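Local coordinates for protein membrane-bound lytic murein transglycosylase (PDB 2PNW) that probably cleaves the glycan strands of peptidoglycan as a membrane-bound lytic transglycosylase of the MltA family, leaving 1,6-anhydromuramic acid ends, at residues E107-A110 against V115-Y118; L194-P197 against I201-I204. All blocks are in the same frame, centred on the assembly; numbering follows the deposited sequence.

Contact 1 of 2, residues E107-A110 against V115-Y118; sequences EVSA and VWRY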
ATOM      1  N   GLU A 107       4.017   6.327 -18.686  1.00 19.16           N
ATOM      2  CA  GLU A 107       4.257   7.335 -19.710  1.00 20.53           C
ATOM      3  C   GLU A 107       3.178   8.398 -19.700  1.00 18.83           C
ATOM      4  O   GLU A 107       1.968   8.079 -19.713  1.00 17.49           O
ATOM      5  CB  GLU A 107       4.315   6.692 -21.114  1.00 19.48           C
ATOM      6  CG  GLU A 107       5.534   5.785 -21.290  1.00 23.93           C
ATOM      7  CD  GLU A 107       5.585   5.121 -22.671  1.00 27.36           C
ATOM      8  OE1 GLU A 107       4.686   5.369 -23.526  1.00 34.28           O
ATOM      9  OE2 GLU A 107       6.534   4.336 -22.889  1.00 36.55           O
ATOM     10  N   VAL A 108       3.615   9.659 -19.722  1.00 17.63           N
ATOM     11  CA  VAL A 108       2.710  10.803 -19.733  1.00 17.34           C
ATOM     12  C   VAL A 108       3.202  11.920 -20.632  1.00 18.14           C
ATOM     13  O   VAL A 108       4.333  11.857 -21.137  1.00 18.26           O
ATOM     14  CB  VAL A 108       2.494  11.374 -18.292  1.00 18.05           C
ATOM     15  CG1 VAL A 108       1.916  10.282 -17.378  1.00 16.17           C
ATOM     16  CG2 VAL A 108       3.817  11.917 -17.710  1.00 16.57           C
ATOM     17  N   SER A 109       2.340  12.915 -20.829  1.00 18.65           N
ATOM     18  CA  SER A 109       2.678  14.145 -21.483  1.00 20.26           C
ATOM     19  C   SER A 109       2.165  15.337 -20.679  1.00 21.22           C
ATOM     20  O   SER A 109       1.146  15.263 -19.959  1.00 20.37           O
ATOM     21  CB  SER A 109       2.086  14.190 -22.898  1.00 20.80           C
ATOM     22  OG  SER A 109       2.373  15.439 -23.513  1.00 23.22           O
ATOM     23  N   ALA A 110       2.869  16.452 -20.809  1.00 21.17           N
ATOM     24  CA  ALA A 110       2.438  17.700 -20.174  1.00 23.09           C
ATOM     25  C   ALA A 110       1.318  18.365 -20.985  1.00 23.84           C
ATOM     26  O   ALA A 110       0.646  19.263 -20.498  1.00 25.16           O
ATOM     27  CB  ALA A 110       3.640  18.661 -20.023  1.00 23.09           C
ATOM     28  N   VAL A 115      -3.895  11.366 -28.337  1.00 24.47           N
ATOM     29  CA  VAL A 115      -3.168  10.226 -27.772  1.00 23.50           C
ATOM     30  C   VAL A 115      -3.062  10.363 -26.234  1.00 22.60           C
ATOM     31  O   VAL A 115      -3.440   9.453 -25.506  1.00 22.29           O
ATOM     32  CB  VAL A 115      -1.749  10.116 -28.377  1.00 23.51           C
ATOM     33  CG1 VAL A 115      -0.899   9.123 -27.613  1.00 24.34           C
ATOM     34  CG2 VAL A 115      -1.812   9.746 -29.892  1.00 24.62           C
ATOM     35  N   TRP A 116      -2.535  11.496 -25.783  1.00 22.20           N
ATOM     36  CA  TRP A 116      -2.350  11.780 -24.342  1.00 21.83           C
ATOM     37  C   TRP A 116      -3.638  12.388 -23.867  1.00 20.90           C
ATOM     38  O   TRP A 116      -3.787  13.590 -23.861  1.00 20.02           O
ATOM     39  CB  TRP A 116      -1.166  12.750 -24.153  1.00 22.44           C
ATOM     40  CG  TRP A 116       0.073  12.200 -24.815  1.00 21.83           C
ATOM     41  CD1 TRP A 116       0.598  12.575 -26.028  1.00 24.67           C
ATOM     42  CD2 TRP A 116       0.931  11.174 -24.307  1.00 22.78           C
ATOM     43  NE1 TRP A 116       1.733  11.838 -26.304  1.00 24.94           N
ATOM     44  CE2 TRP A 116       1.961  10.972 -25.269  1.00 23.61           C
ATOM     45  CE3 TRP A 116       0.948  10.412 -23.126  1.00 20.11           C
ATOM     46  CZ2 TRP A 116       2.981  10.040 -25.089  1.00 24.94           C
ATOM     47  CZ3 TRP A 116       1.965   9.469 -22.951  1.00 22.87           C
ATOM     48  CH2 TRP A 116       2.967   9.284 -23.939  1.00 23.61           C
ATOM     49  N   ARG A 117      -4.580  11.539 -23.466  1.00 20.72           N
ATOM     50  CA  ARG A 117      -5.957  11.996 -23.302  1.00 21.29           C
ATOM     51  C   ARG A 117      -6.515  11.736 -21.913  1.00 20.15           C
ATOM     52  O   ARG A 117      -7.636  12.149 -21.624  1.00 20.19           O
ATOM     53  CB  ARG A 117      -6.866  11.309 -24.367  1.00 21.59           C
ATOM     54  CG  ARG A 117      -6.835   9.790 -24.280  1.00 22.15           C
ATOM     55  CD  ARG A 117      -7.597   9.096 -25.419  1.00 24.77           C
ATOM     56  NE  ARG A 117      -9.014   9.411 -25.439  1.00 30.38           N
ATOM     57  CZ  ARG A 117      -9.926   8.725 -26.140  1.00 36.31           C
ATOM     58  NH1 ARG A 117     -11.198   9.101 -26.113  1.00 36.22           N
ATOM     59  NH2 ARG A 117      -9.576   7.664 -26.873  1.00 36.90           N
ATOM     60  N   TYR A 118      -5.782  11.011 -21.077  1.00 17.93           N
ATOM     61  CA  TYR A 118      -6.330  10.606 -19.783  1.00 18.03           C
ATOM     62  C   TYR A 118      -5.665  11.374 -18.657  1.00 17.60           C
ATOM     63  O   TYR A 118      -4.531  11.067 -18.302  1.00 16.85           O
ATOM     64  CB  TYR A 118      -6.149   9.098 -19.568  1.00 17.91           C
ATOM     65  CG  TYR A 118      -6.781   8.279 -20.678  1.00 18.23           C
ATOM     66  CD1 TYR A 118      -8.171   8.302 -20.869  1.00 21.86           C
ATOM     67  CD2 TYR A 118      -5.996   7.495 -21.539  1.00 18.23           C
ATOM     68  CE1 TYR A 118      -8.778   7.553 -21.901  1.00 21.25           C
ATOM     69  CE2 TYR A 118      -6.597   6.736 -22.594  1.00 19.31           C
ATOM     70  CZ  TYR A 118      -7.991   6.779 -22.738  1.00 21.41           C
ATOM     71  OH  TYR A 118      -8.612   6.049 -23.741  1.00 22.37           O
TER
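Asp113 OD1 takes backbone bonds from Val115 N and Trp116 N, the first of these closing an Asx turn, and so sets the start of the residue whose indole packs on Ser109. Within the same connecting turn, Ser109 OG donates to Thr111 O. The two segments themselves exchange no hydrogen bonds, and the indole carries nearly the whole encounter. With Ser109 OG anti to the backbone N (chi1 177°) and turned toward Thr111, the methylene is what faces the ring. Ser109 CB lies 3.6 Å from the centroid of the five-membered ring of Trp116 and 20° off its normal, a CH-pi contact over the face. It sits 3.4 Å from Trp116 CG, near the rim, by the bond to Trp116 CB.

The six-membered ring reaches back along strand 96-109. Val108 O lies above the same face as Ser109 CB, and Val108 CA packs 3.6 Å from Trp116 CZ3. At the edge of the ring, Glu107 O lies in plane, 3.5 Å from Trp116 CZ3. Farther along the rim, Glu107 CB stands 4.1 Å from Trp116 CH2. On the opposite face rests Val115 CG1 of the preceding residue, and Arg178 makes a cation-pi contact with the indole.

Trp116 is itself the centre of an inverse gamma turn, which comes just before Arg117 and Tyr118 form a classic beta bulge against Ala177. Most of the contact suits the charge pattern of an aromatic ring, with C-H groups and Arg178 against the pi system and Glu107 O at the C-H rim; Val108 O, over the face near the rim, is the exception. Such a pattern probably helps to settle the tilt of the indole against the strand without a direct hydrogen bond between the segments.

Contact 2 of 2, residues L194-P197 against I201-I204; sequences LVFP and IKRI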
ATOM      1  N   LEU A 194       6.139   9.022 -13.114  1.00 17.81           N
ATOM      2  CA  LEU A 194       5.668   9.530 -14.399  1.00 17.94           C
ATOM      3  C   LEU A 194       6.879   9.866 -15.279  1.00 18.90           C
ATOM      4  O   LEU A 194       7.799  10.575 -14.821  1.00 18.95           O
ATOM      5  CB  LEU A 194       4.803  10.782 -14.196  1.00 17.11           C
ATOM      6  CG  LEU A 194       3.615  10.706 -13.223  1.00 18.50           C
ATOM      7  CD1 LEU A 194       2.833  12.006 -13.303  1.00 19.25           C
ATOM      8  CD2 LEU A 194       2.719   9.488 -13.606  1.00 17.20           C
ATOM      9  N   VAL A 195       6.900   9.353 -16.508  1.00 18.47           N
ATOM     10  CA  VAL A 195       8.018   9.615 -17.431  1.00 19.84           C
ATOM     11  C   VAL A 195       7.484  10.378 -18.635  1.00 20.19           C
ATOM     12  O   VAL A 195       6.557   9.916 -19.326  1.00 17.62           O
ATOM     13  CB  VAL A 195       8.697   8.315 -17.916  1.00 21.73           C
ATOM     14  CG1 VAL A 195      10.025   8.640 -18.644  1.00 23.72           C
ATOM     15  CG2 VAL A 195       8.986   7.404 -16.756  1.00 23.76           C
ATOM     16  N   PHE A 196       8.062  11.556 -18.881  1.00 19.48           N
ATOM     17  CA  PHE A 196       7.581  12.443 -19.939  1.00 19.85           C
ATOM     18  C   PHE A 196       8.403  12.193 -21.230  1.00 20.86           C
ATOM     19  O   PHE A 196       9.448  11.552 -21.171  1.00 21.60           O
ATOM     20  CB  PHE A 196       7.733  13.893 -19.488  1.00 18.66           C
ATOM     21  CG  PHE A 196       6.764  14.311 -18.409  1.00 19.64           C
ATOM     22  CD1 PHE A 196       5.664  15.108 -18.724  1.00 17.29           C
ATOM     23  CD2 PHE A 196       6.963  13.933 -17.090  1.00 17.54           C
ATOM     24  CE1 PHE A 196       4.760  15.517 -17.729  1.00 20.05           C
ATOM     25  CE2 PHE A 196       6.061  14.330 -16.076  1.00 19.12           C
ATOM     26  CZ  PHE A 196       4.967  15.134 -16.405  1.00 18.31           C
ATOM     27  N   PRO A 197       7.941  12.704 -22.383  1.00 21.77           N
ATOM     28  CA  PRO A 197       8.607  12.429 -23.663  1.00 23.54           C
ATOM     29  C   PRO A 197      10.015  13.027 -23.763  1.00 24.39           C
ATOM     30  O   PRO A 197      10.826  12.565 -24.564  1.00 25.77           O
ATOM     31  CB  PRO A 197       7.660  13.064 -24.692  1.00 23.38           C
ATOM     32  CG  PRO A 197       6.344  13.153 -23.996  1.00 22.86           C
ATOM     33  CD  PRO A 197       6.755  13.544 -22.591  1.00 22.25           C
ATOM     34  N   ILE A 201      11.230  12.978 -15.137  1.00 22.79           N
ATOM     35  CA  ILE A 201      10.505  12.075 -14.238  1.00 23.41           C
ATOM     36  C   ILE A 201       9.843  12.894 -13.133  1.00 24.32           C
ATOM     37  O   ILE A 201      10.443  13.855 -12.623  1.00 23.56           O
ATOM     38  CB  ILE A 201      11.446  11.017 -13.649  1.00 24.73           C
ATOM     39  CG1 ILE A 201      11.981  10.117 -14.775  1.00 27.30           C
ATOM     40  CG2 ILE A 201      10.728  10.167 -12.571  1.00 23.78           C
ATOM     41  CD1 ILE A 201      13.229   9.304 -14.376  1.00 32.38           C
ATOM     42  N   LYS A 202       8.584  12.573 -12.821  1.00 23.17           N
ATOM     43  CA  LYS A 202       7.904  13.150 -11.648  1.00 24.68           C
ATOM     44  C   LYS A 202       7.338  11.985 -10.863  1.00 23.81           C
ATOM     45  O   LYS A 202       6.773  11.069 -11.449  1.00 25.14           O
ATOM     46  CB  LYS A 202       6.749  14.058 -12.067  1.00 24.99           C
ATOM     47  CG  LYS A 202       7.129  15.410 -12.645  1.00 30.49           C
ATOM     48  CD  LYS A 202       5.873  16.297 -12.708  1.00 37.20           C
ATOM     49  CE  LYS A 202       6.186  17.672 -13.278  1.00 41.27           C
ATOM     50  NZ  LYS A 202       4.978  18.567 -13.297  1.00 45.81           N
ATOM     51  N   ARG A 203       7.484  11.990  -9.551  1.00 22.35           N
ATOM     52  CA  ARG A 203       6.867  10.933  -8.764  1.00 21.84           C
ATOM     53  C   ARG A 203       5.549  11.456  -8.223  1.00 19.92           C
ATOM     54  O   ARG A 203       5.478  12.617  -7.812  1.00 21.31           O
ATOM     55  CB  ARG A 203       7.778  10.558  -7.602  1.00 22.01           C
ATOM     56  CG  ARG A 203       8.747   9.433  -7.919  1.00 27.31           C
ATOM     57  CD  ARG A 203       9.034   8.843  -6.574  1.00 31.99           C
ATOM     58  NE  ARG A 203       9.393   7.449  -6.576  1.00 30.83           N
ATOM     59  CZ  ARG A 203      10.582   7.003  -6.242  1.00 32.93           C
ATOM     60  NH1 ARG A 203      11.555   7.867  -5.937  1.00 31.90           N
ATOM     61  NH2 ARG A 203      10.803   5.698  -6.237  1.00 33.27           N
ATOM     62  N   ILE A 204       4.506  10.617  -8.224  1.00 17.92           N
ATOM     63  CA  ILE A 204       3.220  11.008  -7.634  1.00 15.79           C
ATOM     64  C   ILE A 204       2.838   9.940  -6.616  1.00 15.41           C
ATOM     65  O   ILE A 204       3.234   8.779  -6.747  1.00 13.67           O
ATOM     66  CB  ILE A 204       2.100  11.197  -8.698  1.00 16.14           C
ATOM     67  CG1 ILE A 204       1.869   9.873  -9.475  1.00 15.51           C
ATOM     68  CG2 ILE A 204       2.449  12.397  -9.646  1.00 17.41           C
ATOM     69  CD1 ILE A 204       0.618   9.885 -10.491  1.00 15.34           C
TER
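Leu194 and Lys202 form an antiparallel hydrogen-bonded pair, with two backbone bonds closing the ring between them. Leu194 N donates to Lys202 O at 2.7 Å, approaching almost end-on to the carbonyl (165° at the oxygen). The return bond, from Lys202 N to Leu194 O, is 2.9 Å long and lies in the plane of its carbonyl. Leu194 O also receives a CA-H...O contact from Ile201 CA at 3.1 Å, so this one oxygen engages both residues at the start of the returning strand. Val195 and Ile201 follow as a non-hydrogen-bonded pair on the other face of the sheet.

Packing spreads from the Leu194 side. Its forked end crosses Ile204 at about a right angle, and the two branches find separate partners: Leu194 CD1 meets Ile204 CG2 at 3.7 Å, and Leu194 CD2 meets Ile204 CD1 at 3.8 Å. Ile204 reaches both because its CG1 stands between the backbone N and the carbonyl carbon (chi1 60°), with CG2 beside the N. On the same face the extended Lys202 chain slants past Phe196, with Lys202 CG 3.8 Å from Phe196 CE2, and carries Lys202 NZ onward to a salt bridge with Glu263.

This is the turn end of the beta hairpin made by strands 191-195 and 201-209. Strand 96-109 runs parallel to the first arm and strand 259-263 pairs with the second, while Ile174 of strand 173-177 and Ile120 of strand 118-121 pack against both Leu194 and Ile204.

Contact 1 closes before contact 2 opens along the chain, yet their centres lie only about 11 Å apart because strands 96-109 and 191-195 are parallel neighbours. Val108 links the two. Its backbone N makes a probable hydrogen bond to Val195 O, 3.0 Å away; Val108 CG2 packs 3.7 Å from Phe196 CZ, and Val108 O packs 3.3 Å from Pro197 CD. Both contacts fall within the MltA-specific insert range, and a link to the active site is not established by either of them. Together they show neighbouring strands joined by backbone bonds while a loop residue and the hairpin's side chains pack over them.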